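Local structure of ATP-dependent Clp protease adapter protein CLPS1, chloroplastic (Arabidopsis thaliana, 7D34) at residues P4-N15 with G70-G79; K16-L24 with V33-H44. The protein acts as a chloroplast adapter that binds N-degron peptides and probably selects substrates for the plastid Clp protease, modulating its CLPC chaperones. All coordinates share one frame; numbering follows the deposited sequence.

Interaction 1 builds the floor of this ClpS domain and interaction 2 the paired helices packed above it. Residues 4-15 and 70-79 are joined mainly by backbone hydrogen bonds between strands, with charged and polar side chains on one face. Residues 16-24 and 33-44 share no hydrogen bond; apolar side chains hold them, with the Arg17 guanidinium laid against Met40 and His44. Both contacts are partly buried, and interaction 1 lies closer to the centre of the chain. A loop joins strand 5-10 to helix 17-27, and both contacts reach the bound phenylalanine. Interaction 1 supplies two acceptors for its amino group; interaction 2 packs its ring and adds a third, His44.

Interaction 1. Residues P4-N15 with G70-G79. With PHE (phenylalanine), chain D; ALA (alanine), chain E.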
loop_
_atom_site.group_PDB
_atom_site.type_symbol
_atom_site.label_atom_id
_atom_site.label_comp_id
_atom_site.label_asym_id
_atom_site.label_seq_id
_atom_site.Cartn_x
_atom_site.Cartn_y
_atom_site.Cartn_z
ATOM N N PRO A 4 2.620 -0.799 -16.241
ATOM C CA PRO A 4 2.795 -1.261 -14.857
ATOM C C PRO A 4 1.542 -1.868 -14.254
ATOM O O PRO A 4 0.421 -1.409 -14.480
ATOM C CB PRO A 4 3.206 0.015 -14.112
ATOM C CG PRO A 4 2.563 1.122 -14.891
ATOM C CD PRO A 4 2.565 0.673 -16.330
ATOM N N TYR A 5 1.763 -2.919 -13.476
ATOM C CA TYR A 5 0.725 -3.622 -12.746
ATOM C C TYR A 5 1.153 -3.714 -11.291
ATOM O O TYR A 5 2.346 -3.693 -10.972
ATOM C CB TYR A 5 0.483 -5.030 -13.295
ATOM C CG TYR A 5 -0.495 -5.064 -14.466
ATOM C CD1 TYR A 5 -1.761 -5.627 -14.333
ATOM C CD2 TYR A 5 -0.155 -4.521 -15.704
ATOM C CE1 TYR A 5 -2.656 -5.663 -15.408
ATOM C CE2 TYR A 5 -1.042 -4.546 -16.768
ATOM C CZ TYR A 5 -2.282 -5.113 -16.624
ATOM O OH TYR A 5 -3.135 -5.109 -17.708
ATOM N N ARG A 6 0.165 -3.815 -10.409
ATOM C CA ARG A 6 0.397 -3.866 -8.973
ATOM C C ARG A 6 0.256 -5.299 -8.473
ATOM O O ARG A 6 -0.696 -5.997 -8.839
ATOM C CB ARG A 6 -0.595 -2.955 -8.250
ATOM C CG ARG A 6 -0.117 -1.554 -7.949
ATOM C CD ARG A 6 -1.109 -0.483 -8.400
ATOM N NE ARG A 6 -2.235 -0.283 -7.481
ATOM C CZ ARG A 6 -3.038 0.777 -7.514
ATOM N NH1 ARG A 6 -4.035 0.890 -6.665
ATOM N NH2 ARG A 6 -2.815 1.753 -8.375
ATOM N N VAL A 7 1.241 -5.749 -7.691
ATOM C CA VAL A 7 1.135 -6.970 -6.898
ATOM C C VAL A 7 0.735 -6.551 -5.488
ATOM O O VAL A 7 1.457 -5.798 -4.820
ATOM C CB VAL A 7 2.447 -7.777 -6.898
ATOM C CG1 VAL A 7 2.269 -9.113 -6.169
ATOM C CG2 VAL A 7 2.951 -8.040 -8.327
ATOM N N ILE A 8 -0.417 -7.035 -5.049
ATOM C CA ILE A 8 -1.008 -6.674 -3.769
ATOM C C ILE A 8 -0.879 -7.822 -2.780
ATOM O O ILE A 8 -1.089 -8.991 -3.117
ATOM C CB ILE A 8 -2.487 -6.275 -3.950
ATOM C CG1 ILE A 8 -2.636 -5.136 -4.967
ATOM C CG2 ILE A 8 -3.067 -5.869 -2.622
ATOM C CD1 ILE A 8 -2.107 -3.804 -4.522
ATOM N N LEU A 9 -0.544 -7.465 -1.537
ATOM C CA LEU A 9 -0.510 -8.370 -0.395
ATOM C C LEU A 9 -1.684 -8.004 0.505
ATOM O O LEU A 9 -1.822 -6.846 0.915
ATOM C CB LEU A 9 0.823 -8.260 0.354
ATOM C CG LEU A 9 0.858 -9.051 1.666
ATOM C CD1 LEU A 9 0.699 -10.556 1.436
ATOM C CD2 LEU A 9 2.106 -8.748 2.464
ATOM N N HIS A 10 -2.560 -8.972 0.760
ATOM C CA HIS A 10 -3.689 -8.786 1.657
ATOM C C HIS A 10 -3.413 -9.394 3.030
ATOM O O HIS A 10 -2.752 -10.429 3.155
ATOM C CB HIS A 10 -4.940 -9.424 1.054
ATOM C CG HIS A 10 -5.367 -8.839 -0.258
ATOM N ND1 HIS A 10 -6.378 -7.908 -0.359
ATOM C CD2 HIS A 10 -4.934 -9.064 -1.523
ATOM C CE1 HIS A 10 -6.552 -7.586 -1.628
ATOM N NE2 HIS A 10 -5.681 -8.266 -2.355
ATOM N N ASN A 11 -3.926 -8.732 4.067
ATOM C CA ASN A 11 -3.862 -9.293 5.408
ATOM C C ASN A 11 -4.658 -10.596 5.492
ATOM O O ASN A 11 -5.686 -10.768 4.826
ATOM C CB ASN A 11 -4.361 -8.278 6.428
ATOM C CG ASN A 11 -3.989 -8.660 7.838
ATOM O OD1 ASN A 11 -2.833 -8.925 8.142
ATOM N ND2 ASN A 11 -4.967 -8.663 8.715
ATOM N N ASP A 12 -4.151 -11.527 6.297
ATOM C CA ASP A 12 -4.822 -12.777 6.622
ATOM C C ASP A 12 -4.584 -13.036 8.107
ATOM O O ASP A 12 -3.675 -12.459 8.711
ATOM C CB ASP A 12 -4.331 -13.932 5.734
ATOM C CG ASP A 12 -2.958 -14.402 6.095
ATOM O OD1 ASP A 12 -2.794 -14.957 7.189
ATOM O OD2 ASP A 12 -2.019 -14.214 5.285
ATOM N N ASN A 13 -5.415 -13.901 8.702
ATOM C CA ASN A 13 -5.362 -14.203 10.132
ATOM C C ASN A 13 -4.730 -15.568 10.409
ATOM O O ASN A 13 -5.062 -16.223 11.399
ATOM C CB ASN A 13 -6.764 -14.156 10.756
ATOM C CG ASN A 13 -7.485 -12.857 10.453
ATOM O OD1 ASN A 13 -6.887 -11.785 10.508
ATOM N ND2 ASN A 13 -8.788 -12.943 10.159
ATOM N N PHE A 14 -3.824 -16.010 9.552
ATOM C CA PHE A 14 -3.172 -17.306 9.691
ATOM C C PHE A 14 -1.657 -17.212 9.761
ATOM O O PHE A 14 -1.035 -17.901 10.576
ATOM C CB PHE A 14 -3.578 -18.226 8.533
ATOM C CG PHE A 14 -5.037 -18.556 8.518
ATOM C CD1 PHE A 14 -5.515 -19.665 9.196
ATOM C CD2 PHE A 14 -5.937 -17.744 7.850
ATOM C CE1 PHE A 14 -6.859 -19.960 9.200
ATOM C CE2 PHE A 14 -7.284 -18.040 7.850
ATOM C CZ PHE A 14 -7.736 -19.145 8.532
ATOM N N ASN A 15 -1.041 -16.402 8.910
ATOM C CA ASN A 15 0.407 -16.317 8.828
ATOM C C ASN A 15 0.996 -15.421 9.910
ATOM O O ASN A 15 0.400 -14.418 10.318
ATOM C CB ASN A 15 0.805 -15.776 7.458
ATOM C CG ASN A 15 0.506 -16.748 6.346
ATOM O OD1 ASN A 15 1.080 -17.847 6.278
ATOM N ND2 ASN A 15 -0.444 -16.377 5.492
ATOM N N GLY A 70 1.370 -19.456 0.806
ATOM C CA GLY A 70 0.343 -19.323 1.824
ATOM C C GLY A 70 -0.212 -17.933 2.061
ATOM O O GLY A 70 -1.035 -17.768 2.971
ATOM N N LEU A 71 0.159 -16.946 1.251
ATOM C CA LEU A 71 -0.311 -15.580 1.441
ATOM C C LEU A 71 -1.491 -15.267 0.517
ATOM O O LEU A 71 -1.773 -15.993 -0.437
ATOM C CB LEU A 71 0.808 -14.558 1.201
ATOM C CG LEU A 71 2.133 -14.868 1.908
ATOM C CD1 LEU A 71 3.119 -13.716 1.730
ATOM C CD2 LEU A 71 1.947 -15.231 3.363
ATOM N N LEU A 72 -2.232 -14.212 0.865
ATOM C CA LEU A 72 -3.340 -13.707 0.053
ATOM C C LEU A 72 -2.826 -12.569 -0.831
ATOM O O LEU A 72 -2.301 -11.573 -0.311
ATOM C CB LEU A 72 -4.493 -13.211 0.921
ATOM C CG LEU A 72 -5.180 -14.258 1.793
ATOM C CD1 LEU A 72 -6.232 -13.619 2.653
ATOM C CD2 LEU A 72 -5.817 -15.307 0.898
ATOM N N SER A 73 -2.898 -12.751 -2.157
ATOM C CA SER A 73 -2.347 -11.797 -3.113
ATOM C C SER A 73 -3.266 -11.626 -4.319
ATOM O O SER A 73 -3.962 -12.557 -4.733
ATOM C CB SER A 73 -0.938 -12.265 -3.546
ATOM O OG SER A 73 -0.375 -11.412 -4.524
ATOM N N SER A 74 -3.281 -10.408 -4.854
ATOM C CA SER A 74 -4.016 -10.074 -6.068
ATOM C C SER A 74 -3.105 -9.282 -7.001
ATOM O O SER A 74 -2.088 -8.726 -6.579
ATOM C CB SER A 74 -5.298 -9.286 -5.736
ATOM O OG SER A 74 -4.986 -8.175 -4.917
ATOM N N VAL A 75 -3.481 -9.240 -8.277
ATOM C CA VAL A 75 -2.825 -8.385 -9.257
ATOM C C VAL A 75 -3.842 -7.381 -9.785
ATOM O O VAL A 75 -5.002 -7.740 -10.021
ATOM C CB VAL A 75 -2.229 -9.205 -10.417
ATOM C CG1 VAL A 75 -1.638 -8.245 -11.434
ATOM C CG2 VAL A 75 -1.204 -10.246 -9.912
ATOM N N GLU A 76 -3.402 -6.147 -10.027
ATOM C CA GLU A 76 -4.285 -5.149 -10.614
ATOM C C GLU A 76 -3.479 -4.149 -11.427
ATOM O O GLU A 76 -2.274 -3.987 -11.204
ATOM C CB GLU A 76 -5.070 -4.403 -9.537
ATOM C CG GLU A 76 -4.167 -3.660 -8.542
ATOM C CD GLU A 76 -4.988 -2.973 -7.460
ATOM O OE1 GLU A 76 -5.692 -3.700 -6.721
ATOM O OE2 GLU A 76 -4.975 -1.714 -7.359
ATOM N N PRO A 77 -4.121 -3.454 -12.375
ATOM C CA PRO A 77 -3.417 -2.425 -13.150
ATOM C C PRO A 77 -3.079 -1.227 -12.283
ATOM O O PRO A 77 -3.814 -0.877 -11.359
ATOM C CB PRO A 77 -4.415 -2.054 -14.256
ATOM C CG PRO A 77 -5.538 -3.078 -14.165
ATOM C CD PRO A 77 -5.538 -3.574 -12.770
ATOM N N ASP A 78 -1.939 -0.604 -12.577
ATOM C CA ASP A 78 -1.475 0.557 -11.817
ATOM C C ASP A 78 -2.116 1.830 -12.375
ATOM O O ASP A 78 -1.509 2.619 -13.104
ATOM C CB ASP A 78 0.045 0.646 -11.823
ATOM C CG ASP A 78 0.566 1.697 -10.858
ATOM O OD1 ASP A 78 -0.166 2.063 -9.911
ATOM O OD2 ASP A 78 1.701 2.166 -11.043
ATOM N N GLY A 79 -3.378 2.023 -12.018
ATOM C CA GLY A 79 -4.100 3.213 -12.430
ATOM C C GLY A 79 -5.446 3.313 -11.743
ATOM O O GLY A 79 -5.888 2.364 -11.094
HETATM N N PHE D . -2.175 -10.273 10.379
HETATM C CA PHE D . -1.150 -11.330 10.620
HETATM C C PHE D . -0.995 -11.612 12.117
HETATM O O PHE D . -1.238 -10.730 12.952
HETATM C CB PHE D . 0.194 -10.911 10.007
HETATM C CG PHE D . 0.107 -10.500 8.551
HETATM C CD1 PHE D . -0.393 -11.376 7.594
HETATM C CD2 PHE D . 0.532 -9.244 8.139
HETATM C CE1 PHE D . -0.472 -10.999 6.249
HETATM C CE2 PHE D . 0.459 -8.865 6.800
HETATM C CZ PHE D . -0.042 -9.748 5.854
HETATM N N ALA E . -0.578 -12.836 12.447
HETATM C CA ALA E . -0.487 -13.286 13.841
HETATM C C ALA E . 0.852 -12.974 14.536
HETATM O O ALA E . 1.887 -12.766 13.890
HETATM C CB ALA E . -0.761 -14.798 13.908
HETATM O O HOH W 1 -1.785 -12.763 3.177
#
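The central strand of the three-stranded antiparallel ClpS sheet, residues 5-10, pairs here with the outer strand 72-77. Backbone bonds join Arg6 to Glu76 and Ile8 to Ser74, and His10 N donates to Leu72 O. Ile8 O takes two donors, Ser74 N and Ser73 OG, from opposite faces of its plane. The distance from Ser73 OG to Ile8 O is 2.9 Å. On the face that carries Arg6, Ile8 and His10, the imidazole meets Ser74 edge-on, with His10 NE2 2.7 Å from Ser74 OG in a hydrogen bond. Ile8 CG2 lies over one face of that ring.

The Arg6 chain bends at chi2 and chi3 (130° and 80°), which carries its guanidinium between two acids. Arg6 NH1 forms a salt bridge with Glu76 OE2 at 2.9 Å, the carboxylate oxygen lying over one face of the group. Arg6 NH2 meets the anti lone pair of Asp78 OD1 at 3.1 Å, close to the guanidinium plane. Arg6 and Glu76 also form salt bridges with Glu76 and Arg6 of the second subunit. With an alanine in place of Arg6, Glu76 and Asp78 would probably lose their shared positive partner, and the link between subunits would probably weaken.

Past the strand, the loop forms one wall of the N-degron pocket. Asp12 OD1 accepts from Phe14 N, closing an Asx turn, and from Asn15 N, completing an Asx motif. Asn15 ND2 bonds to Asp12 OD2 at 2.7 Å and to Gly70 O at 2.9 Å, tying the loop to the end of helix 56-68. A water bridges Asp12 OD2, His10 O and Leu72 N. The amino group of the bound phenylalanine donates to Asn11 OD1 at 2.7 Å and to Asp12 O at 3.1 Å.

Interaction 2. Residues K16-L24 with V33-H44; sequences KREYVVQVL and VDNAVNIMQEAH. With PHE (phenylalanine), chain D; ALA (alanine), chain E.
The hydrophobic N-degron pocket takes one wall from helix 17-27 and another from helix 33-46. Val20 and Met40 meet at the pocket, with Val20 CG1 3.7 Å from Met40 CG. The other Val20 branch, CG2, reaches CD1 of the bound phenylalanine at 3.5 Å. Met40 CG and Ala43 CB also touch the phenylalanine ring.

Met40 leaves its helix with CG anti to the backbone N (chi1 178°), then bends at chi2 and chi3. This brings its sulfur over the centre of the Arg17 guanidinium, Met40 SD lying 3.6 Å from Arg17 CZ. The same guanidinium stands at a right angle to the imidazole of His44. Arg17 NH2 sits over the centre of that ring, 3.4 Å from His44 CD2. At its edge, His44 ND1 accepts a hydrogen bond of 3.2 Å from the phenylalanine N. Arg17 N donates to the O of the bound alanine, so the start of helix 17-27 also holds the second peptide residue.

Farther from the pocket Val21 is a knob in a hole formed by Val33, Ala36, Val37 and Met40. Val21 CG1 meets Ala36 CB at 3.6 Å, and Val21 CG2 lies against Val37 CG1 and Met40 CB. One turn on, Leu24 CD1 reaches Ile39 CB at 4.0 Å and lies against Ala36 O. The helix axes approach to 8.7 Å at an angle of 129°; the small Ala36 side chain, facing Val21, is consistent with this.

Below this pair lies the sheet: Leu9 of strand 5-10 touches Val20, Ile39 and Ala43, while Val51 of strand 48-54 meets Leu24 and Ile39. Leu66 of helix 56-68 packs against Leu24 as well.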
loop_
_atom_site.group_PDB
_atom_site.type_symbol
_atom_site.label_atom_id
_atom_site.label_comp_id
_atom_site.label_asym_id
_atom_site.label_seq_id
_atom_site.Cartn_x
_atom_site.Cartn_y
_atom_site.Cartn_z
ATOM N N LYS A 16 2.191 -15.791 10.358
ATOM C CA LYS A 16 2.878 -15.034 11.385
ATOM C C LYS A 16 3.632 -13.874 10.738
ATOM O O LYS A 16 4.065 -13.959 9.584
ATOM C CB LYS A 16 3.869 -15.931 12.131
ATOM C CG LYS A 16 3.273 -17.162 12.827
ATOM C CD LYS A 16 2.721 -18.214 11.846
ATOM C CE LYS A 16 3.755 -18.776 10.851
ATOM N NZ LYS A 16 3.052 -19.252 9.646
ATOM N N ARG A 17 3.791 -12.776 11.488
ATOM C CA ARG A 17 4.458 -11.614 10.908
ATOM C C ARG A 17 5.809 -11.985 10.312
ATOM O O ARG A 17 6.132 -11.576 9.200
ATOM C CB ARG A 17 4.632 -10.497 11.937
ATOM C CG ARG A 17 3.337 -9.990 12.580
ATOM C CD ARG A 17 3.684 -9.162 13.804
ATOM N NE ARG A 17 4.061 -7.800 13.395
ATOM C CZ ARG A 17 3.212 -6.883 12.936
ATOM N NH1 ARG A 17 3.666 -5.687 12.575
ATOM N NH2 ARG A 17 1.920 -7.178 12.822
ATOM N N GLU A 18 6.598 -12.784 11.025
ATOM C CA GLU A 18 7.941 -13.111 10.560
ATOM C C GLU A 18 7.873 -13.970 9.308
ATOM O O GLU A 18 8.686 -13.803 8.398
ATOM C CB GLU A 18 8.775 -13.838 11.632
ATOM C CG GLU A 18 10.189 -14.123 11.110
ATOM C CD GLU A 18 11.091 -14.843 12.103
ATOM O OE1 GLU A 18 10.550 -15.469 13.048
ATOM O OE2 GLU A 18 12.333 -14.751 11.946
ATOM N N TYR A 19 6.921 -14.911 9.252
ATOM C CA TYR A 19 6.769 -15.729 8.047
ATOM C C TYR A 19 6.433 -14.875 6.829
ATOM O O TYR A 19 7.000 -15.078 5.748
ATOM C CB TYR A 19 5.677 -16.794 8.220
ATOM C CG TYR A 19 5.526 -17.700 7.011
ATOM C CD1 TYR A 19 6.534 -18.582 6.669
ATOM C CD2 TYR A 19 4.395 -17.635 6.196
ATOM C CE1 TYR A 19 6.403 -19.394 5.569
ATOM C CE2 TYR A 19 4.262 -18.417 5.113
ATOM C CZ TYR A 19 5.254 -19.308 4.791
ATOM O OH TYR A 19 5.065 -20.079 3.675
ATOM N N VAL A 20 5.478 -13.946 6.974
ATOM C CA VAL A 20 5.137 -13.031 5.883
ATOM C C VAL A 20 6.400 -12.368 5.348
ATOM O O VAL A 20 6.627 -12.308 4.130
ATOM C CB VAL A 20 4.106 -11.983 6.349
ATOM C CG1 VAL A 20 3.847 -10.981 5.249
ATOM C CG2 VAL A 20 2.777 -12.588 6.789
ATOM N N VAL A 21 7.252 -11.869 6.252
ATOM C CA VAL A 21 8.488 -11.210 5.834
ATOM C C VAL A 21 9.395 -12.172 5.084
ATOM O O VAL A 21 10.002 -11.805 4.069
ATOM C CB VAL A 21 9.201 -10.625 7.062
ATOM C CG1 VAL A 21 10.521 -9.988 6.721
ATOM C CG2 VAL A 21 8.317 -9.554 7.628
ATOM N N GLN A 22 9.544 -13.401 5.588
ATOM C CA GLN A 22 10.427 -14.360 4.921
ATOM C C GLN A 22 9.948 -14.691 3.513
ATOM O O GLN A 22 10.758 -14.803 2.584
ATOM C CB GLN A 22 10.572 -15.627 5.760
ATOM C CG GLN A 22 11.244 -15.378 7.087
ATOM C CD GLN A 22 11.148 -16.540 8.058
ATOM O OE1 GLN A 22 10.382 -17.473 7.860
ATOM N NE2 GLN A 22 11.957 -16.491 9.110
ATOM N N VAL A 23 8.641 -14.899 3.344
ATOM C CA VAL A 23 8.105 -15.197 2.015
ATOM C C VAL A 23 8.386 -14.042 1.057
ATOM O O VAL A 23 8.817 -14.244 -0.088
ATOM C CB VAL A 23 6.598 -15.485 2.100
ATOM C CG1 VAL A 23 6.015 -15.659 0.701
ATOM C CG2 VAL A 23 6.316 -16.727 2.919
ATOM N N LEU A 24 8.115 -12.809 1.494
ATOM C CA LEU A 24 8.374 -11.677 0.613
ATOM C C LEU A 24 9.822 -11.682 0.152
ATOM O O LEU A 24 10.117 -11.467 -1.028
ATOM C CB LEU A 24 8.063 -10.355 1.301
ATOM C CG LEU A 24 6.569 -10.089 1.522
ATOM C CD1 LEU A 24 6.294 -8.946 2.495
ATOM C CD2 LEU A 24 5.883 -9.872 0.162
ATOM N N VAL A 33 15.000 -6.809 3.672
ATOM C CA VAL A 33 14.235 -7.078 4.878
ATOM C C VAL A 33 13.529 -5.820 5.350
ATOM O O VAL A 33 12.454 -5.900 5.951
ATOM C CB VAL A 33 15.150 -7.670 5.952
ATOM C CG1 VAL A 33 16.072 -6.643 6.459
ATOM C CG2 VAL A 33 14.364 -8.209 7.078
ATOM N N ASP A 34 14.135 -4.651 5.122
ATOM C CA ASP A 34 13.520 -3.377 5.490
ATOM C C ASP A 34 12.209 -3.152 4.733
ATOM O O ASP A 34 11.192 -2.768 5.330
ATOM C CB ASP A 34 14.524 -2.245 5.222
ATOM C CG ASP A 34 15.931 -2.589 5.702
ATOM O OD1 ASP A 34 16.240 -2.288 6.874
ATOM O OD2 ASP A 34 16.706 -3.186 4.927
ATOM N N ASN A 35 12.234 -3.347 3.409
ATOM C CA ASN A 35 11.031 -3.209 2.597
ATOM C C ASN A 35 10.001 -4.256 2.992
ATOM O O ASN A 35 8.810 -3.949 3.077
ATOM C CB ASN A 35 11.384 -3.310 1.112
ATOM C CG ASN A 35 10.245 -2.903 0.230
ATOM O OD1 ASN A 35 9.353 -2.195 0.693
ATOM N ND2 ASN A 35 10.263 -3.325 -1.055
ATOM N N ALA A 36 10.448 -5.490 3.278
ATOM C CA ALA A 36 9.511 -6.574 3.590
ATOM C C ALA A 36 8.728 -6.311 4.867
ATOM O O ALA A 36 7.526 -6.603 4.950
ATOM C CB ALA A 36 10.254 -7.900 3.771
ATOM N N VAL A 37 9.416 -5.823 5.895
ATOM C CA VAL A 37 8.728 -5.549 7.145
ATOM C C VAL A 37 7.733 -4.425 6.938
ATOM O O VAL A 37 6.659 -4.428 7.544
ATOM C CB VAL A 37 9.713 -5.205 8.281
ATOM C CG1 VAL A 37 10.458 -6.469 8.742
ATOM C CG2 VAL A 37 10.656 -4.034 7.895
ATOM N N ASN A 38 8.079 -3.427 6.097
ATOM C CA ASN A 38 7.145 -2.332 5.810
ATOM C C ASN A 38 5.876 -2.854 5.164
ATOM O O ASN A 38 4.766 -2.477 5.555
ATOM C CB ASN A 38 7.757 -1.256 4.888
ATOM C CG ASN A 38 8.632 -0.264 5.643
ATOM O OD1 ASN A 38 8.975 -0.525 6.789
ATOM N ND2 ASN A 38 8.994 0.872 5.017
ATOM N N ILE A 39 6.035 -3.702 4.146
ATOM C CA ILE A 39 4.897 -4.266 3.430
ATOM C C ILE A 39 4.032 -5.074 4.388
ATOM O O ILE A 39 2.813 -4.920 4.433
ATOM C CB ILE A 39 5.383 -5.107 2.229
ATOM C CG1 ILE A 39 6.187 -4.236 1.253
ATOM C CG2 ILE A 39 4.210 -5.718 1.446
ATOM C CD1 ILE A 39 6.862 -4.943 0.069
ATOM N N MET A 40 4.640 -5.971 5.145
ATOM C CA MET A 40 3.885 -6.717 6.137
ATOM C C MET A 40 3.148 -5.795 7.122
ATOM O O MET A 40 1.940 -5.966 7.360
ATOM C CB MET A 40 4.848 -7.653 6.833
ATOM C CG MET A 40 4.172 -8.433 7.923
ATOM S SD MET A 40 4.039 -7.700 9.572
ATOM C CE MET A 40 5.736 -7.466 10.013
ATOM N N GLN A 41 3.856 -4.785 7.659
ATOM C CA GLN A 41 3.250 -3.813 8.571
ATOM C C GLN A 41 2.038 -3.140 7.921
ATOM O O GLN A 41 0.948 -3.085 8.506
ATOM C CB GLN A 41 4.305 -2.779 8.980
ATOM C CG GLN A 41 5.114 -3.183 10.236
ATOM C CD GLN A 41 6.378 -2.395 10.396
ATOM O OE1 GLN A 41 6.619 -1.454 9.657
ATOM N NE2 GLN A 41 7.213 -2.788 11.357
ATOM N N GLU A 42 2.189 -2.708 6.668
ATOM C CA GLU A 42 1.141 -1.953 5.991
ATOM C C GLU A 42 -0.081 -2.811 5.702
ATOM O O GLU A 42 -1.210 -2.339 5.813
ATOM C CB GLU A 42 1.693 -1.392 4.685
ATOM C CG GLU A 42 2.523 -0.142 4.900
ATOM C CD GLU A 42 1.795 0.912 5.782
ATOM O OE1 GLU A 42 0.888 1.614 5.272
ATOM O OE2 GLU A 42 2.153 1.053 6.979
ATOM N N ALA A 43 0.113 -4.059 5.287
ATOM C CA ALA A 43 -1.028 -4.947 5.067
ATOM C C ALA A 43 -1.739 -5.247 6.376
ATOM O O ALA A 43 -2.968 -5.328 6.421
ATOM C CB ALA A 43 -0.569 -6.240 4.392
ATOM N N HIS A 44 -0.973 -5.417 7.451
ATOM C CA HIS A 44 -1.555 -5.709 8.759
ATOM C C HIS A 44 -2.413 -4.554 9.266
ATOM O O HIS A 44 -3.494 -4.773 9.823
ATOM C CB HIS A 44 -0.429 -6.008 9.764
ATOM C CG HIS A 44 -0.907 -6.227 11.163
ATOM N ND1 HIS A 44 -1.454 -7.418 11.587
ATOM C CD2 HIS A 44 -0.934 -5.403 12.234
ATOM C CE1 HIS A 44 -1.794 -7.323 12.858
ATOM N NE2 HIS A 44 -1.487 -6.109 13.276
HETATM N N PHE D . -2.175 -10.273 10.379
HETATM C CA PHE D . -1.150 -11.330 10.620
HETATM C C PHE D . -0.995 -11.612 12.117
HETATM O O PHE D . -1.238 -10.730 12.952
HETATM C CB PHE D . 0.194 -10.911 10.007
HETATM C CG PHE D . 0.107 -10.500 8.551
HETATM C CD1 PHE D . -0.393 -11.376 7.594
HETATM C CD2 PHE D . 0.532 -9.244 8.139
HETATM C CE1 PHE D . -0.472 -10.999 6.249
HETATM C CE2 PHE D . 0.459 -8.865 6.800
HETATM C CZ PHE D . -0.042 -9.748 5.854
HETATM N N ALA E . -0.578 -12.836 12.447
HETATM C CA ALA E . -0.487 -13.286 13.841
HETATM C C ALA E . 0.852 -12.974 14.536
HETATM O O ALA E . 1.887 -12.766 13.890
HETATM C CB ALA E . -0.761 -14.798 13.908
#